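Local structure of antigen, P35 (Borreliella spielmanii A14S, 6HPN) at residues R109-V112 with K113-I117; K158-T161 with L162-W166; D172-K175 with E176-N180; K189-D192 with N193-K197. The protein is an outer surface antigen of the PFam54 family, orthologous to BBA64 of Borrelia burgdorferi, with no established molecular function but a suspected part in Lyme disease pathogenesis. All coordinates share one frame; numbering follows the deposited sequence.

Contact 1. Residues R109-V112 with K113-I117; sequences RSLV and KETLI
Thr115 turns its hydroxyl back on the preceding helical turn, where OG1 donates to Leu111 O at 2.6 Å. With chi1 at -60°, OG1 sits beside its own backbone N, which lets hydroxyl and amide reach the same acceptor. Thr115 N donates to Leu111 O at 3.0 Å, and the two donors arrive from opposite faces of the carbonyl plane, the amide 36° out of it and the hydroxyl tilted by 24°. Leu111 CD1 lies 3.9 Å from Thr115 OG1, placing a methyl next to the hydroxyl. This pairing of a threonine hydroxyl with the carbonyl four residues back is a familiar intrahelical bond, formed here within helix 106-135 of an all-helical fold. On another flank Val112 and Leu116 run side by side, pointing the same way, with Val112 CG1 3.9 Å from Leu116 CD1. At the same turn Leu116 N bonds to Val112 O at 2.9 Å, and one residue triplet earlier Lys113 N bonds to Arg109 O at 3.0 Å. Farther out, Val112 and Leu116 both pack on Leu99 of helix 89-102, and Thr115 meets Phe203 of helix 200-221. The Arg109 side chain leads away and binds Ser103 O through NE.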
loop_
_atom_site.group_PDB
_atom_site.type_symbol
_atom_site.label_atom_id
_atom_site.label_comp_id
_atom_site.label_asym_id
_atom_site.label_seq_id
_atom_site.Cartn_x
_atom_site.Cartn_y
_atom_site.Cartn_z
ATOM N N ARG A 109 -15.867 5.358 -10.634
ATOM C CA ARG A 109 -14.399 5.574 -10.743
ATOM C C ARG A 109 -13.805 5.927 -9.364
ATOM O O ARG A 109 -12.658 5.524 -9.073
ATOM C CB ARG A 109 -14.075 6.644 -11.792
ATOM C CG ARG A 109 -12.597 6.720 -12.151
ATOM C CD ARG A 109 -12.251 7.466 -13.434
ATOM N NE ARG A 109 -13.093 7.043 -14.545
ATOM C CZ ARG A 109 -13.917 7.832 -15.227
ATOM N NH1 ARG A 109 -13.998 9.123 -14.951
ATOM N NH2 ARG A 109 -14.654 7.321 -16.198
ATOM N N SER A 110 -14.532 6.624 -8.503
ATOM C CA SER A 110 -13.917 7.154 -7.263
ATOM C C SER A 110 -13.849 6.055 -6.180
ATOM O O SER A 110 -13.039 6.211 -5.236
ATOM C CB SER A 110 -14.595 8.422 -6.819
ATOM O OG SER A 110 -15.677 8.119 -5.979
ATOM N N LEU A 111 -14.611 4.963 -6.322
ATOM C CA LEU A 111 -14.398 3.721 -5.521
ATOM C C LEU A 111 -13.083 3.049 -5.953
ATOM O O LEU A 111 -12.400 2.486 -5.100
ATOM C CB LEU A 111 -15.572 2.755 -5.707
ATOM C CG LEU A 111 -15.403 1.387 -5.029
ATOM C CD1 LEU A 111 -15.300 1.502 -3.506
ATOM C CD2 LEU A 111 -16.537 0.446 -5.396
ATOM N N VAL A 112 -12.749 3.073 -7.243
ATOM C CA VAL A 112 -11.506 2.424 -7.756
ATOM C C VAL A 112 -10.296 3.216 -7.232
ATOM O O VAL A 112 -9.358 2.603 -6.697
ATOM C CB VAL A 112 -11.530 2.310 -9.292
ATOM C CG1 VAL A 112 -10.226 1.795 -9.854
ATOM C CG2 VAL A 112 -12.678 1.430 -9.772
ATOM N N LYS A 113 -10.345 4.537 -7.370
ATOM C CA LYS A 113 -9.333 5.480 -6.850
ATOM C C LYS A 113 -9.163 5.244 -5.352
ATOM O O LYS A 113 -8.054 5.022 -4.908
ATOM C CB LYS A 113 -9.790 6.914 -7.110
ATOM C CG LYS A 113 -8.770 7.993 -6.792
ATOM C CD LYS A 113 -9.405 9.368 -6.814
ATOM C CE LYS A 113 -8.429 10.475 -6.476
ATOM N NZ LYS A 113 -9.022 11.797 -6.774
ATOM N N GLU A 114 -10.249 5.299 -4.600
ATOM C CA GLU A 114 -10.211 5.196 -3.131
ATOM C C GLU A 114 -9.539 3.851 -2.781
ATOM O O GLU A 114 -8.617 3.821 -1.919
ATOM C CB GLU A 114 -11.622 5.442 -2.610
ATOM C CG GLU A 114 -11.739 5.226 -1.121
ATOM C CD GLU A 114 -12.893 5.919 -0.410
ATOM O OE1 GLU A 114 -14.011 5.982 -1.008
ATOM O OE2 GLU A 114 -12.669 6.385 0.758
ATOM N N THR A 115 -9.902 2.779 -3.480
ATOM C CA THR A 115 -9.411 1.403 -3.194
ATOM C C THR A 115 -7.915 1.338 -3.486
ATOM O O THR A 115 -7.168 0.776 -2.687
ATOM C CB THR A 115 -10.175 0.347 -4.010
ATOM O OG1 THR A 115 -11.552 0.448 -3.653
ATOM C CG2 THR A 115 -9.741 -1.080 -3.743
ATOM N N LEU A 116 -7.497 1.889 -4.615
ATOM C CA LEU A 116 -6.101 1.770 -5.063
ATOM C C LEU A 116 -5.220 2.669 -4.209
ATOM O O LEU A 116 -4.138 2.192 -3.805
ATOM C CB LEU A 116 -6.023 2.091 -6.554
ATOM C CG LEU A 116 -6.507 0.951 -7.452
ATOM C CD1 LEU A 116 -6.473 1.357 -8.914
ATOM C CD2 LEU A 116 -5.703 -0.336 -7.221
ATOM N N ILE A 117 -5.673 3.892 -3.917
ATOM C CA ILE A 117 -4.811 4.962 -3.324
ATOM C C ILE A 117 -4.939 4.955 -1.804
ATOM O O ILE A 117 -3.914 4.941 -1.125
ATOM C CB ILE A 117 -5.170 6.339 -3.903
ATOM C CG1 ILE A 117 -5.208 6.332 -5.440
ATOM C CG2 ILE A 117 -4.230 7.400 -3.344
ATOM C CD1 ILE A 117 -3.873 6.124 -6.102
#

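Contact 2. Residues K158-T161 with L162-W166; sequences KLKT and LKEKW
Lys160 and Glu164 come together through unlike torsions: the lysine sends CG away from its backbone N and bends at chi3 (147°), while the glutamate has a chi1 of -99° followed by an extended chain. The two side chains meet at an angle, one helical turn apart. Between Lys160 NZ and Glu164 OE2 the distance is 3.9 Å, a long salt bridge. The i to i+4 spacing is that of the usual intrahelical Lys-Glu ion pair, and both residues here are exposed, which would be expected to weaken the attraction further through solvent screening. In the backbone, Glu164 N donates to Lys160 O at 2.7 Å with an N-H...O angle of 158°.

The segment belongs to the long helix 146-179 of this all-helical protein, and its faces differ sharply. Leu159 and Leu162, each with CG beside the backbone N, converge until Leu159 CD2 and Leu162 CD1 are 4.1 Å apart. Leu159 packs on Leu213 and Leu162 on Ile206 and Leu209, all of helix 200-221; Leu162 also reaches Ile123 of helix 106-135. Lys163, whose backbone N bonds to Leu159 O at 3.0 Å, stretches out an extended chain, and NZ is hydrogen-bonded to Gln124 OE1, Thr83 O and Asn86 OD1. Lys165 N donates to Thr161 O at 2.9 Å, whereas the bent Lys165 side chain takes its ammonium to a salt bridge with Asp169 OD1.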
loop_
_atom_site.group_PDB
_atom_site.type_symbol
_atom_site.label_atom_id
_atom_site.label_comp_id
_atom_site.label_asym_id
_atom_site.label_seq_id
_atom_site.Cartn_x
_atom_site.Cartn_y
_atom_site.Cartn_z
ATOM N N LYS A 158 1.558 -5.154 12.681
ATOM C CA LYS A 158 0.248 -4.474 12.493
ATOM C C LYS A 158 0.059 -4.029 11.035
ATOM O O LYS A 158 -1.038 -4.290 10.480
ATOM C CB LYS A 158 0.113 -3.311 13.473
ATOM C CG LYS A 158 -0.383 -3.749 14.840
ATOM C CD LYS A 158 -0.178 -2.725 15.928
ATOM C CE LYS A 158 -0.061 -3.376 17.289
ATOM N NZ LYS A 158 -0.501 -2.457 18.350
ATOM N N LEU A 159 1.062 -3.410 10.411
ATOM C CA LEU A 159 0.955 -3.026 8.982
ATOM C C LEU A 159 0.859 -4.287 8.118
ATOM O O LEU A 159 0.153 -4.252 7.104
ATOM C CB LEU A 159 2.168 -2.190 8.583
ATOM C CG LEU A 159 2.222 -0.808 9.215
ATOM C CD1 LEU A 159 3.509 -0.094 8.860
ATOM C CD2 LEU A 159 1.025 0.029 8.798
ATOM N N LYS A 160 1.550 -5.356 8.504
ATOM C CA LYS A 160 1.575 -6.603 7.708
ATOM C C LYS A 160 0.138 -7.131 7.610
ATOM O O LYS A 160 -0.302 -7.464 6.515
ATOM C CB LYS A 160 2.574 -7.594 8.317
ATOM C CG LYS A 160 2.874 -8.794 7.437
ATOM C CD LYS A 160 3.829 -9.801 8.043
ATOM C CE LYS A 160 3.491 -11.207 7.596
ATOM N NZ LYS A 160 4.327 -12.224 8.271
ATOM N N THR A 161 -0.616 -7.109 8.700
ATOM C CA THR A 161 -2.034 -7.535 8.709
ATOM C C THR A 161 -2.827 -6.777 7.637
ATOM O O THR A 161 -3.571 -7.435 6.889
ATOM C CB THR A 161 -2.609 -7.384 10.117
ATOM O OG1 THR A 161 -1.909 -8.385 10.848
ATOM C CG2 THR A 161 -4.102 -7.602 10.193
ATOM N N LEU A 162 -2.697 -5.447 7.574
ATOM C CA LEU A 162 -3.433 -4.612 6.582
ATOM C C LEU A 162 -3.041 -5.044 5.176
ATOM O O LEU A 162 -3.941 -5.239 4.342
ATOM C CB LEU A 162 -3.074 -3.143 6.767
ATOM C CG LEU A 162 -3.496 -2.530 8.091
ATOM C CD1 LEU A 162 -2.906 -1.142 8.224
ATOM C CD2 LEU A 162 -5.010 -2.475 8.207
ATOM N N LYS A 163 -1.735 -5.167 4.934
ATOM C CA LYS A 163 -1.220 -5.608 3.623
ATOM C C LYS A 163 -1.765 -7.007 3.331
ATOM O O LYS A 163 -2.243 -7.225 2.208
ATOM C CB LYS A 163 0.307 -5.563 3.547
ATOM C CG LYS A 163 0.822 -5.493 2.115
ATOM C CD LYS A 163 2.289 -5.668 1.915
ATOM C CE LYS A 163 2.611 -5.875 0.456
ATOM N NZ LYS A 163 4.025 -5.570 0.152
ATOM N N GLU A 164 -1.757 -7.904 4.317
ATOM C CA GLU A 164 -2.240 -9.296 4.114
ATOM C C GLU A 164 -3.706 -9.266 3.695
ATOM O O GLU A 164 -4.019 -9.909 2.681
ATOM C CB GLU A 164 -1.925 -10.169 5.320
ATOM C CG GLU A 164 -0.669 -10.995 5.046
ATOM C CD GLU A 164 0.025 -11.596 6.252
ATOM O OE1 GLU A 164 -0.536 -11.516 7.388
ATOM O OE2 GLU A 164 1.145 -12.138 6.059
ATOM N N LYS A 165 -4.539 -8.481 4.385
ATOM C CA LYS A 165 -5.994 -8.339 4.098
ATOM C C LYS A 165 -6.184 -7.759 2.682
ATOM O O LYS A 165 -7.035 -8.261 1.939
ATOM C CB LYS A 165 -6.654 -7.519 5.213
ATOM C CG LYS A 165 -8.160 -7.299 5.081
ATOM C CD LYS A 165 -9.050 -8.224 5.895
ATOM C CE LYS A 165 -10.514 -8.156 5.480
ATOM N NZ LYS A 165 -10.811 -9.112 4.373
ATOM N N TRP A 166 -5.380 -6.784 2.281
ATOM C CA TRP A 166 -5.428 -6.164 0.932
ATOM C C TRP A 166 -5.152 -7.199 -0.183
ATOM O O TRP A 166 -5.930 -7.291 -1.170
ATOM C CB TRP A 166 -4.419 -5.010 0.933
ATOM C CG TRP A 166 -3.983 -4.500 -0.407
ATOM C CD1 TRP A 166 -2.712 -4.492 -0.917
ATOM C CD2 TRP A 166 -4.807 -3.853 -1.387
ATOM N NE1 TRP A 166 -2.690 -3.893 -2.145
ATOM C CE2 TRP A 166 -3.963 -3.494 -2.461
ATOM C CE3 TRP A 166 -6.173 -3.563 -1.469
ATOM C CZ2 TRP A 166 -4.450 -2.840 -3.596
ATOM C CZ3 TRP A 166 -6.647 -2.925 -2.596
ATOM C CH2 TRP A 166 -5.794 -2.557 -3.636
#

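Contact 3. Residues D172-K175 with E176-N180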
loop_
_atom_site.group_PDB
_atom_site.type_symbol
_atom_site.label_atom_id
_atom_site.label_comp_id
_atom_site.label_asym_id
_atom_site.label_seq_id
_atom_site.Cartn_x
_atom_site.Cartn_y
_atom_site.Cartn_z
ATOM N N ASP A 172 -9.266 -12.528 -4.012
ATOM C CA ASP A 172 -10.666 -13.027 -3.932
ATOM C C ASP A 172 -11.479 -12.426 -5.079
ATOM O O ASP A 172 -12.208 -13.184 -5.762
ATOM C CB ASP A 172 -11.302 -12.716 -2.575
ATOM C CG ASP A 172 -10.763 -13.601 -1.464
ATOM O OD1 ASP A 172 -10.068 -14.545 -1.795
ATOM O OD2 ASP A 172 -11.047 -13.340 -0.277
ATOM N N ILE A 173 -11.374 -11.111 -5.244
ATOM C CA ILE A 173 -11.957 -10.352 -6.382
ATOM C C ILE A 173 -11.575 -11.093 -7.666
ATOM O O ILE A 173 -12.455 -11.344 -8.484
ATOM C CB ILE A 173 -11.458 -8.887 -6.363
ATOM C CG1 ILE A 173 -12.155 -8.057 -5.285
ATOM C CG2 ILE A 173 -11.621 -8.226 -7.710
ATOM C CD1 ILE A 173 -11.476 -6.706 -4.951
ATOM N N ILE A 174 -10.306 -11.447 -7.825
ATOM C CA ILE A 174 -9.797 -12.125 -9.050
ATOM C C ILE A 174 -10.425 -13.526 -9.163
ATOM O O ILE A 174 -10.951 -13.842 -10.245
ATOM C CB ILE A 174 -8.253 -12.156 -9.043
ATOM C CG1 ILE A 174 -7.693 -10.746 -9.243
ATOM C CG2 ILE A 174 -7.693 -13.115 -10.082
ATOM C CD1 ILE A 174 -6.197 -10.650 -9.110
ATOM N N LYS A 175 -10.340 -14.328 -8.099
ATOM C CA LYS A 175 -10.881 -15.706 -8.062
ATOM C C LYS A 175 -12.366 -15.648 -8.410
ATOM O O LYS A 175 -12.767 -16.404 -9.299
ATOM C CB LYS A 175 -10.655 -16.366 -6.703
ATOM C CG LYS A 175 -9.491 -17.349 -6.668
ATOM C CD LYS A 175 -8.554 -17.257 -5.446
ATOM C CE LYS A 175 -7.095 -17.490 -5.818
ATOM N NZ LYS A 175 -6.162 -17.170 -4.710
ATOM N N GLU A 176 -13.116 -14.750 -7.766
ATOM C CA GLU A 176 -14.596 -14.676 -7.859
ATOM C C GLU A 176 -14.996 -14.199 -9.257
ATOM O O GLU A 176 -15.978 -14.764 -9.816
ATOM C CB GLU A 176 -15.164 -13.784 -6.754
ATOM C CG GLU A 176 -15.035 -14.420 -5.386
ATOM C CD GLU A 176 -15.071 -13.468 -4.206
ATOM O OE1 GLU A 176 -15.465 -12.301 -4.391
ATOM O OE2 GLU A 176 -14.699 -13.902 -3.101
ATOM N N TYR A 177 -14.263 -13.225 -9.796
ATOM C CA TYR A 177 -14.501 -12.650 -11.138
ATOM C C TYR A 177 -14.309 -13.771 -12.162
ATOM O O TYR A 177 -15.060 -13.851 -13.164
ATOM C CB TYR A 177 -13.600 -11.432 -11.379
ATOM C CG TYR A 177 -13.752 -10.785 -12.737
ATOM C CD1 TYR A 177 -14.695 -9.789 -12.989
ATOM C CD2 TYR A 177 -12.964 -11.199 -13.806
ATOM C CE1 TYR A 177 -14.841 -9.229 -14.258
ATOM C CE2 TYR A 177 -13.109 -10.669 -15.079
ATOM C CZ TYR A 177 -14.044 -9.676 -15.309
ATOM O OH TYR A 177 -14.134 -9.161 -16.580
ATOM N N ASN A 178 -13.310 -14.618 -11.940
ATOM C CA ASN A 178 -12.938 -15.669 -12.919
ATOM C C ASN A 178 -13.849 -16.896 -12.735
ATOM O O ASN A 178 -13.888 -17.721 -13.667
ATOM C CB ASN A 178 -11.459 -16.043 -12.812
ATOM C CG ASN A 178 -10.512 -14.984 -13.358
ATOM O OD1 ASN A 178 -10.775 -14.329 -14.368
ATOM N ND2 ASN A 178 -9.377 -14.834 -12.698
ATOM N N ALA A 179 -14.568 -17.013 -11.600
ATOM C CA ALA A 179 -15.429 -18.175 -11.272
ATOM C C ALA A 179 -16.891 -17.865 -11.614
ATOM O O ALA A 179 -17.684 -18.821 -11.675
ATOM C CB ALA A 179 -15.290 -18.541 -9.824
ATOM N N ASN A 180 -17.246 -16.596 -11.835
ATOM C CA ASN A 180 -18.677 -16.196 -11.895
ATOM C C ASN A 180 -18.960 -15.234 -13.045
ATOM O O ASN A 180 -18.770 -14.026 -12.930
ATOM C CB ASN A 180 -19.167 -15.617 -10.576
ATOM C CG ASN A 180 -20.651 -15.339 -10.657
ATOM O OD1 ASN A 180 -21.155 -14.912 -11.694
ATOM N ND2 ASN A 180 -21.371 -15.586 -9.587
#
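Ile173 and Tyr177, both buried, form the tight side of this contact, linked in the backbone by Tyr177 N donating to Ile173 O at 2.9 Å. Next to them Glu176 folds back along the turn before it: a chi1 of -70° sets its CG beside the backbone N and brings Glu176 OE2 to 3.6 Å from Asp172 CB. Glu176 N bonds to Asp172 O at 2.7 Å. The carboxylates stay apart, with Asp172 OD2 4.7 Å from Glu176 OE2, and each forms a salt bridge, with Lys168 and Lys197 respectively, which probably eases the repulsion of like charges. Toward the solvent side the grip slackens. Asn178 lies alongside Ile174, its ND2 3.6 Å from Ile174 CG2, and its backbone N is shared between Ile174 O at 3.0 Å and a weak, strongly bent bond to Lys175 O at 3.2 Å (N-H...O angle 123°). Lys175, Asn178 and Ala179 are all exposed. Beyond them, Asn180 acts as N-cap of helix 181-185, its OD1 binding Glu182 N. The inner face of helix 146-179 is covered by two others: Ile173 and Tyr177 rest on Ile98 of helix 89-102, while helix 187-197 meets Ile173 through Asn193 and Lys197 and Tyr177 through Leu190.

Contact 4. Residues K189-D192 with N193-K197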
loop_
_atom_site.group_PDB
_atom_site.type_symbol
_atom_site.label_atom_id
_atom_site.label_comp_id
_atom_site.label_asym_id
_atom_site.label_seq_id
_atom_site.Cartn_x
_atom_site.Cartn_y
_atom_site.Cartn_z
ATOM N N LYS A 189 -23.158 -5.563 -10.218
ATOM C CA LYS A 189 -22.895 -6.672 -9.264
ATOM C C LYS A 189 -21.401 -6.687 -8.911
ATOM O O LYS A 189 -21.049 -7.028 -7.769
ATOM C CB LYS A 189 -23.354 -7.982 -9.898
ATOM C CG LYS A 189 -24.290 -8.825 -9.041
ATOM C CD LYS A 189 -23.579 -9.933 -8.263
ATOM C CE LYS A 189 -24.233 -11.294 -8.441
ATOM N NZ LYS A 189 -23.307 -12.393 -8.087
ATOM N N LEU A 190 -20.554 -6.334 -9.873
ATOM C CA LEU A 190 -19.089 -6.249 -9.691
ATOM C C LEU A 190 -18.825 -5.114 -8.715
ATOM O O LEU A 190 -17.990 -5.266 -7.826
ATOM C CB LEU A 190 -18.408 -5.982 -11.040
ATOM C CG LEU A 190 -16.874 -5.938 -11.023
ATOM C CD1 LEU A 190 -16.265 -7.218 -10.456
ATOM C CD2 LEU A 190 -16.323 -5.664 -12.417
ATOM N N HIS A 191 -19.538 -4.011 -8.898
ATOM C CA HIS A 191 -19.410 -2.812 -8.043
ATOM C C HIS A 191 -19.686 -3.217 -6.597
ATOM O O HIS A 191 -18.816 -2.985 -5.741
ATOM C CB HIS A 191 -20.347 -1.721 -8.543
ATOM C CG HIS A 191 -20.552 -0.646 -7.539
ATOM N ND1 HIS A 191 -19.743 0.479 -7.496
ATOM C CD2 HIS A 191 -21.437 -0.537 -6.525
ATOM C CE1 HIS A 191 -20.138 1.252 -6.505
ATOM N NE2 HIS A 191 -21.174 0.648 -5.891
ATOM N N ASP A 192 -20.846 -3.826 -6.360
ATOM C CA ASP A 192 -21.280 -4.301 -5.027
ATOM C C ASP A 192 -20.182 -5.185 -4.430
ATOM O O ASP A 192 -19.831 -4.944 -3.277
ATOM C CB ASP A 192 -22.607 -5.056 -5.121
ATOM C CG ASP A 192 -23.822 -4.206 -5.449
ATOM O OD1 ASP A 192 -23.683 -2.977 -5.672
ATOM O OD2 ASP A 192 -24.904 -4.795 -5.494
ATOM N N ASN A 193 -19.681 -6.184 -5.163
ATOM C CA ASN A 193 -18.678 -7.163 -4.652
ATOM C C ASN A 193 -17.467 -6.403 -4.085
ATOM O O ASN A 193 -17.034 -6.667 -2.927
ATOM C CB ASN A 193 -18.249 -8.159 -5.740
ATOM C CG ASN A 193 -17.103 -9.070 -5.327
ATOM O OD1 ASN A 193 -16.000 -8.601 -5.059
ATOM N ND2 ASN A 193 -17.325 -10.375 -5.305
ATOM N N VAL A 194 -16.945 -5.474 -4.878
ATOM C CA VAL A 194 -15.767 -4.644 -4.515
ATOM C C VAL A 194 -16.109 -3.763 -3.312
ATOM O O VAL A 194 -15.302 -3.771 -2.360
ATOM C CB VAL A 194 -15.298 -3.804 -5.708
ATOM C CG1 VAL A 194 -14.176 -2.862 -5.306
ATOM C CG2 VAL A 194 -14.869 -4.699 -6.858
ATOM N N GLU A 195 -17.253 -3.067 -3.332
ATOM C CA GLU A 195 -17.662 -2.141 -2.237
ATOM C C GLU A 195 -17.748 -2.876 -0.893
ATOM O O GLU A 195 -17.355 -2.283 0.119
ATOM C CB GLU A 195 -18.994 -1.465 -2.536
ATOM C CG GLU A 195 -19.323 -0.364 -1.548
ATOM C CD GLU A 195 -20.309 0.653 -2.088
ATOM O OE1 GLU A 195 -21.061 0.299 -2.991
ATOM O OE2 GLU A 195 -20.300 1.802 -1.628
ATOM N N LEU A 196 -18.242 -4.115 -0.876
ATOM C CA LEU A 196 -18.354 -4.923 0.372
ATOM C C LEU A 196 -16.958 -5.131 0.949
ATOM O O LEU A 196 -16.821 -5.027 2.159
ATOM C CB LEU A 196 -19.041 -6.267 0.096
ATOM C CG LEU A 196 -20.563 -6.206 -0.062
ATOM C CD1 LEU A 196 -21.134 -7.590 -0.365
ATOM C CD2 LEU A 196 -21.239 -5.600 1.169
ATOM N N LYS A 197 -15.971 -5.393 0.087
ATOM C CA LYS A 197 -14.563 -5.675 0.477
ATOM C C LYS A 197 -13.835 -4.388 0.901
ATOM O O LYS A 197 -12.804 -4.525 1.588
ATOM C CB LYS A 197 -13.821 -6.322 -0.694
ATOM C CG LYS A 197 -14.081 -7.806 -0.881
ATOM C CD LYS A 197 -13.467 -8.341 -2.140
ATOM C CE LYS A 197 -13.690 -9.823 -2.333
ATOM N NZ LYS A 197 -15.062 -10.094 -2.815
#
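Asn193 and Lys197, one turn apart on the short helix 187-197, are both held to Glu176 OE1 of helix 146-179, the lysine by a salt bridge from NZ and the asparagine by a hydrogen bond from ND2. Lys197 NZ also donates to Asn193 OD1 at 2.9 Å, approaching from above the amide plane. His191 and Glu195 lie one turn apart on another side of the same helix, joined by the backbone bond from Glu195 N to His191 O at 2.9 Å. Their side chains run side by side in the same direction, brought there by two CG atoms both turned away from the backbone N (chi1 164° and -171°). His191 NE2 and Glu195 OE1 end 2.9 Å apart, with the ring and carboxylate planes almost perpendicular, at 83°. Asp192 OD1 lies at the edge of the same imidazole, in its plane, and the imidazole stacks with the ring of Tyr108 of helix 106-135. Leu196 N bonds to Asp192 O at 3.0 Å on the exposed side. Apolar packing belongs to the buried residues: Leu190 and Val194 lean on Leu102 of helix 89-102, and in the backbone Val194 N bonds to Leu190 O at 3.1 Å.

Contacts 3 and 4, with centres about 12 Å apart, are joined most directly: Glu176 OE1 makes a salt bridge to Lys197 NZ at 2.7 Å, and Ile173 CG1 packs on Lys197 CD at 3.4 Å. Contact 1 abuts another flank of contact 4, its centre again about 12 Å away, through Leu111 CD2 against His191 ND1 at 3.8 Å. It also meets contact 2, where Thr115 O lies 3.7 Å from Trp166 CH2. Contacts 2 and 3 share helix 146-179 without touching; their centres are about 21 Å apart. Helix 187-197 therefore touches both helix 106-135 and helix 146-179, which also meet each other, at Trp166 among other places.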